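Local coordinates for fibrinogen-binding protein (Staphylococcus aureus subsp. aureus, PDB 3T49) that probably helps the bacterium evade innate immunity by blocking complement C3 convertases, as a secreted member of the staphylococcal complement inhibitor family, at residues L21-L26 / K65-I70; T11-S16 / V58-I63. All coordinates share one frame; numbering follows the deposited sequence. Where two conformers were deposited one is given.

Overall arrangement
Both contacts show how a small helical protein uses one long helix to hold a divided partner. Helix 50-72 serves in each, meeting the end of helix 5-13 in contact 2 and the end of helix 16-22 with the turn after it in contact 1. The centre of contact 2 is about 3 Å from the centre of the chain, that of contact 1 about 12 Å, and the two contact centres are 12 Å apart. Each is partly buried, combining buried aliphatic groups with one exposed residue. That residue is an isoleucine, Ile70, in contact 1, where the touching side chains are all apolar, and a glutamate, Glu61, in contact 2. Neither contact has a hydrogen bond across it.

Contact 1: L21-L26 / K65-I70; sequences LAAGSL and KEIDEI
Leu26 meets Ile67 and Ile70, two residues one helical turn apart, by sending one methyl to each. Its CD2 faces Ile70 CG2 at 3.8 Å, the pair reaching tip to tip, while the side chains of Leu26 and Ile67 cross at a slant, with 4.2 Å from Leu26 CD1 to Ile67 CG1. The same branch of Ile67 serves a second partner one bond further on: CG1 lies anti to the carbonyl carbon (chi1 -71°) and CD1 comes to within 4.2 Å of Ala23 CB. The backbones are nearest at this pair, 7.1 Å between Ala23 CA and Ile67 CA.

A tight turn brings Leu26 into place. Leu26 N donates to Ala23 O at 2.9 Å, tying together the two residues that touch Ile67 as helix 16-22 gives way to loop. Further out, Tyr30 of helix 28-47 touches Ala23, Ile67 and Ile70, and Ile34 also reaches Ile67, adding a third helix to the apolar cluster. Asp68 OD1 is hydrogen-bonded to Tyr19 OH, a polar link between helices 50-72 and 16-22. Aliphatic side chains meet here as in the SCIN three-helix bundle, helices 5-13 and 16-22 probably being successive pieces of its first helix in this truncated form.

Contact 2: T11-S16 / V58-I63; sequences TLLNKS and VALEKI
Leu60 and Glu61 are the residues of 58-63 that touch the end of helix 5-13, and they do so in different ways. Just ahead of them, Ala59 is turned to another neighbour, Asn37 of helix 28-47. Leu60 then points at the opposing segment and offers a single methyl to two leucines: its CD1 lies 4.1 Å from Leu12 CB and 4.3 Å from Leu13 CD2. The CB of Leu13 is directed away from helix 50-72, so it is only the far end of the side chain, which also rests on Leu45, that returns to Leu60. The backbones come nearest here, with Leu12 CA and Leu60 CA 6.9 Å apart.

Glu61 follows, and its aliphatic part does most of the touching. Its CG sits over the branched end of Leu12, 3.9 Å from Leu12 CD1 and 4.0 Å from Leu12 CD2, the two side chains crossing at about a right angle. With CG anti to the carbonyl carbon (chi1 -70°) and chi2 near 162°, the fork of Leu12 is carried to Glu61.

The end of helix 5-13 has polar support as well. Leu12 O receives a hydrogen bond from Tyr64 OH; a further bond, from Ser16 OG to Leu13 O at 2.7 Å, is tentative, because it belongs to one of two deposited conformers of Ser16. With no hydrogen bond between the segments, their direct contact rests on dispersion and the burial of leucine, to which Glu61, an exposed residue, adds mainly its CG, with OE2 also lying beside Leu12 CD1.

Contact 1: L21-L26 / K65-I70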
loop_
_atom_site.group_PDB
_atom_site.type_symbol
_atom_site.label_atom_id
_atom_site.label_comp_id
_atom_site.label_asym_id
_atom_site.label_seq_id
_atom_site.Cartn_x
_atom_site.Cartn_y
_atom_site.Cartn_z
ATOM N N LEU A 21 -0.012 11.176 -1.105
ATOM C CA LEU A 21 -0.176 12.631 -0.947
ATOM C C LEU A 21 -0.313 13.013 0.524
ATOM O O LEU A 21 0.359 13.952 1.016
ATOM C CB LEU A 21 -1.385 13.152 -1.741
ATOM C CG LEU A 21 -1.177 13.165 -3.249
ATOM C CD1 LEU A 21 -2.467 13.356 -3.986
ATOM C CD2 LEU A 21 -0.183 14.270 -3.652
ATOM N N ALA A 22 -1.184 12.325 1.261
ATOM C CA ALA A 22 -1.360 12.580 2.672
ATOM C C ALA A 22 -0.051 12.401 3.443
ATOM O O ALA A 22 0.243 13.144 4.370
ATOM C CB ALA A 22 -2.436 11.630 3.245
ATOM N N ALA A 23 0.728 11.418 3.023
ATOM C CA ALA A 23 1.998 11.097 3.652
ATOM C C ALA A 23 3.013 12.205 3.474
ATOM O O ALA A 23 4.014 12.205 4.178
ATOM C CB ALA A 23 2.531 9.792 3.126
ATOM N N GLY A 24 2.763 13.149 2.576
ATOM C CA GLY A 24 3.660 14.284 2.432
ATOM C C GLY A 24 3.698 15.128 3.690
ATOM O O GLY A 24 4.655 15.896 3.891
ATOM N N SER A 25 2.689 15.002 4.555
ATOM C CA SER A 25 2.689 15.692 5.845
ATOM C C SER A 25 3.551 15.012 6.912
ATOM O O SER A 25 3.728 15.588 7.998
ATOM C CB SER A 25 1.247 15.796 6.382
ATOM O OG SER A 25 0.451 16.652 5.578
ATOM N N LEU A 26 4.093 13.827 6.637
ATOM C CA LEU A 26 4.797 12.994 7.603
ATOM C C LEU A 26 6.224 12.716 7.180
ATOM O O LEU A 26 6.642 13.100 6.079
ATOM C CB LEU A 26 4.083 11.633 7.725
ATOM C CG LEU A 26 2.569 11.702 7.996
ATOM C CD1 LEU A 26 1.956 10.317 8.001
ATOM C CD2 LEU A 26 2.296 12.390 9.290
ATOM N N LYS A 65 -3.071 2.027 7.830
ATOM C CA LYS A 65 -3.518 2.114 9.229
ATOM C C LYS A 65 -2.579 3.015 10.016
ATOM O O LYS A 65 -3.054 3.832 10.830
ATOM C CB LYS A 65 -3.590 0.718 9.846
ATOM C CG LYS A 65 -4.171 0.751 11.255
ATOM C CD LYS A 65 -4.430 -0.674 11.764
ATOM C CE LYS A 65 -5.238 -0.622 13.075
ATOM N NZ LYS A 65 -5.469 -1.954 13.684
ATOM N N GLU A 66 -1.269 2.872 9.822
ATOM C CA GLU A 66 -0.291 3.721 10.515
ATOM C C GLU A 66 -0.512 5.196 10.188
ATOM O O GLU A 66 -0.489 6.057 11.089
ATOM C CB GLU A 66 1.150 3.306 10.210
ATOM C CG GLU A 66 1.515 2.039 10.933
ATOM C CD GLU A 66 2.717 1.314 10.408
ATOM O OE1 GLU A 66 3.129 1.553 9.270
ATOM O OE2 GLU A 66 3.220 0.418 11.130
ATOM N N ILE A 67 -0.731 5.494 8.918
ATOM C CA ILE A 67 -0.933 6.866 8.488
ATOM C C ILE A 67 -2.232 7.399 9.058
ATOM O O ILE A 67 -2.255 8.519 9.608
ATOM C CB ILE A 67 -0.897 6.955 6.962
ATOM C CG1 ILE A 67 0.537 6.721 6.464
ATOM C CG2 ILE A 67 -1.419 8.297 6.499
ATOM C CD1 ILE A 67 0.610 6.477 4.964
ATOM N N ASP A 68 -3.308 6.635 8.986
ATOM C CA ASP A 68 -4.571 7.046 9.567
ATOM C C ASP A 68 -4.421 7.337 11.071
ATOM O O ASP A 68 -4.937 8.343 11.576
ATOM C CB ASP A 68 -5.651 5.968 9.405
ATOM C CG ASP A 68 -6.190 5.853 8.003
ATOM O OD1 ASP A 68 -5.984 6.755 7.197
ATOM O OD2 ASP A 68 -6.909 4.834 7.730
ATOM N N GLU A 69 -3.718 6.486 11.791
ATOM C CA GLU A 69 -3.612 6.653 13.233
ATOM C C GLU A 69 -2.780 7.867 13.591
ATOM O O GLU A 69 -3.145 8.581 14.534
ATOM C CB GLU A 69 -3.139 5.359 13.884
ATOM C CG GLU A 69 -4.270 4.305 13.860
ATOM C CD GLU A 69 -3.992 3.047 14.628
ATOM O OE1 GLU A 69 -2.841 2.841 15.026
ATOM O OE2 GLU A 69 -4.962 2.278 14.806
ATOM N N ILE A 70 -1.744 8.194 12.835
ATOM C CA ILE A 70 -0.982 9.411 13.146
ATOM C C ILE A 70 -1.844 10.638 12.860
ATOM O O ILE A 70 -1.908 11.595 13.665
ATOM C CB ILE A 70 0.304 9.504 12.336
ATOM C CG1 ILE A 70 1.310 8.454 12.794
ATOM C CG2 ILE A 70 0.965 10.882 12.504
ATOM C CD1 ILE A 70 2.473 8.277 11.804
#

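Contact 2: T11-S16 / V58-I63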
loop_
_atom_site.group_PDB
_atom_site.type_symbol
_atom_site.label_atom_id
_atom_site.label_comp_id
_atom_site.label_asym_id
_atom_site.label_seq_id
_atom_site.Cartn_x
_atom_site.Cartn_y
_atom_site.Cartn_z
ATOM N N THR A 11 -8.050 -2.937 -5.038
ATOM C CA THR A 11 -8.797 -1.966 -4.240
ATOM C C THR A 11 -7.835 -1.181 -3.357
ATOM O O THR A 11 -7.946 0.047 -3.242
ATOM C CB THR A 11 -9.874 -2.652 -3.426
ATOM O OG1 THR A 11 -10.862 -3.174 -4.343
ATOM C CG2 THR A 11 -10.556 -1.690 -2.458
ATOM N N LEU A 12 -6.874 -1.860 -2.737
ATOM C CA LEU A 12 -5.878 -1.150 -1.918
ATOM C C LEU A 12 -5.022 -0.242 -2.772
ATOM O O LEU A 12 -4.729 0.898 -2.369
ATOM C CB LEU A 12 -5.019 -2.126 -1.113
ATOM C CG LEU A 12 -5.750 -2.818 0.015
ATOM C CD1 LEU A 12 -4.955 -4.055 0.420
ATOM C CD2 LEU A 12 -5.979 -1.946 1.213
ATOM N N LEU A 13 -4.597 -0.718 -3.942
ATOM C CA LEU A 13 -3.782 0.096 -4.849
ATOM C C LEU A 13 -4.513 1.340 -5.294
ATOM O O LEU A 13 -3.896 2.389 -5.541
ATOM C CB LEU A 13 -3.373 -0.690 -6.082
ATOM C CG LEU A 13 -2.175 -1.572 -5.912
ATOM C CD1 LEU A 13 -1.989 -2.400 -7.214
ATOM C CD2 LEU A 13 -0.933 -0.684 -5.618
ATOM N N ASN A 14 -5.834 1.249 -5.385
ATOM C CA ASN A 14 -6.588 2.402 -5.871
ATOM C C ASN A 14 -6.539 3.569 -4.890
ATOM O O ASN A 14 -6.833 4.685 -5.279
ATOM C CB ASN A 14 -8.048 2.034 -6.165
ATOM C CG ASN A 14 -8.213 1.177 -7.426
ATOM O OD1 ASN A 14 -7.333 1.100 -8.261
ATOM N ND2 ASN A 14 -9.378 0.543 -7.534
ATOM N N LYS A 15 -6.172 3.307 -3.637
ATOM C CA LYS A 15 -5.996 4.366 -2.631
ATOM C C LYS A 15 -4.552 4.800 -2.453
ATOM O O LYS A 15 -4.277 5.720 -1.684
ATOM C CB LYS A 15 -6.510 3.890 -1.272
ATOM C CG LYS A 15 -7.850 3.232 -1.311
ATOM C CD LYS A 15 -8.281 2.850 0.110
ATOM C CE LYS A 15 -9.195 1.617 0.125
ATOM N NZ LYS A 15 -10.343 1.781 -0.781
ATOM N N SER A 16 -3.618 4.162 -3.136
ATOM C CA SER A 16 -2.204 4.403 -2.842
ATOM C C SER A 16 -1.720 5.813 -3.135
ATOM O O SER A 16 -0.930 6.363 -2.373
ATOM C CB SER A 16 -1.304 3.361 -3.531
ATOM O OG SER A 16 -1.426 3.406 -4.953
ATOM N N VAL A 58 -0.937 -7.105 2.920
ATOM C CA VAL A 58 -0.684 -6.894 4.336
ATOM C C VAL A 58 0.125 -5.609 4.533
ATOM O O VAL A 58 -0.171 -4.828 5.450
ATOM C CB VAL A 58 0.032 -8.120 4.944
ATOM C CG1 VAL A 58 0.514 -7.843 6.358
ATOM C CG2 VAL A 58 -0.898 -9.329 4.930
ATOM N N ALA A 59 1.111 -5.376 3.698
ATOM C CA ALA A 59 1.963 -4.199 3.867
ATOM C C ALA A 59 1.188 -2.922 3.625
ATOM O O ALA A 59 1.341 -1.933 4.351
ATOM C CB ALA A 59 3.149 -4.263 2.955
ATOM N N LEU A 60 0.385 -2.880 2.590
ATOM C CA LEU A 60 -0.429 -1.700 2.319
ATOM C C LEU A 60 -1.454 -1.463 3.429
ATOM O O LEU A 60 -1.637 -0.335 3.887
ATOM C CB LEU A 60 -1.120 -1.792 0.945
ATOM C CG LEU A 60 -0.188 -1.608 -0.249
ATOM C CD1 LEU A 60 -0.918 -1.988 -1.540
ATOM C CD2 LEU A 60 0.333 -0.167 -0.301
ATOM N N GLU A 61 -2.164 -2.492 3.872
ATOM C CA GLU A 61 -3.085 -2.339 4.992
ATOM C C GLU A 61 -2.353 -1.777 6.206
ATOM O O GLU A 61 -2.874 -0.887 6.906
ATOM C CB GLU A 61 -3.753 -3.689 5.344
ATOM C CG GLU A 61 -4.729 -4.137 4.282
ATOM C CD GLU A 61 -5.268 -5.526 4.521
ATOM O OE1 GLU A 61 -4.656 -6.257 5.328
ATOM O OE2 GLU A 61 -6.274 -5.884 3.862
ATOM N N LYS A 62 -1.153 -2.261 6.469
ATOM C CA LYS A 62 -0.390 -1.836 7.638
ATOM C C LYS A 62 -0.027 -0.339 7.521
ATOM O O LYS A 62 -0.209 0.428 8.483
ATOM C CB LYS A 62 0.882 -2.672 7.791
ATOM C CG LYS A 62 1.756 -2.311 8.998
ATOM C CD LYS A 62 2.987 -3.242 9.049
ATOM C CE LYS A 62 3.867 -2.982 10.266
ATOM N NZ LYS A 62 4.741 -1.797 10.054
ATOM N N ILE A 63 0.526 0.084 6.381
ATOM C CA ILE A 63 0.976 1.475 6.247
ATOM C C ILE A 63 -0.223 2.441 6.207
ATOM O O ILE A 63 -0.150 3.541 6.765
ATOM C CB ILE A 63 1.953 1.663 5.040
ATOM C CG1 ILE A 63 2.768 2.968 5.159
ATOM C CG2 ILE A 63 1.209 1.613 3.694
ATOM C CD1 ILE A 63 3.756 2.980 6.307
#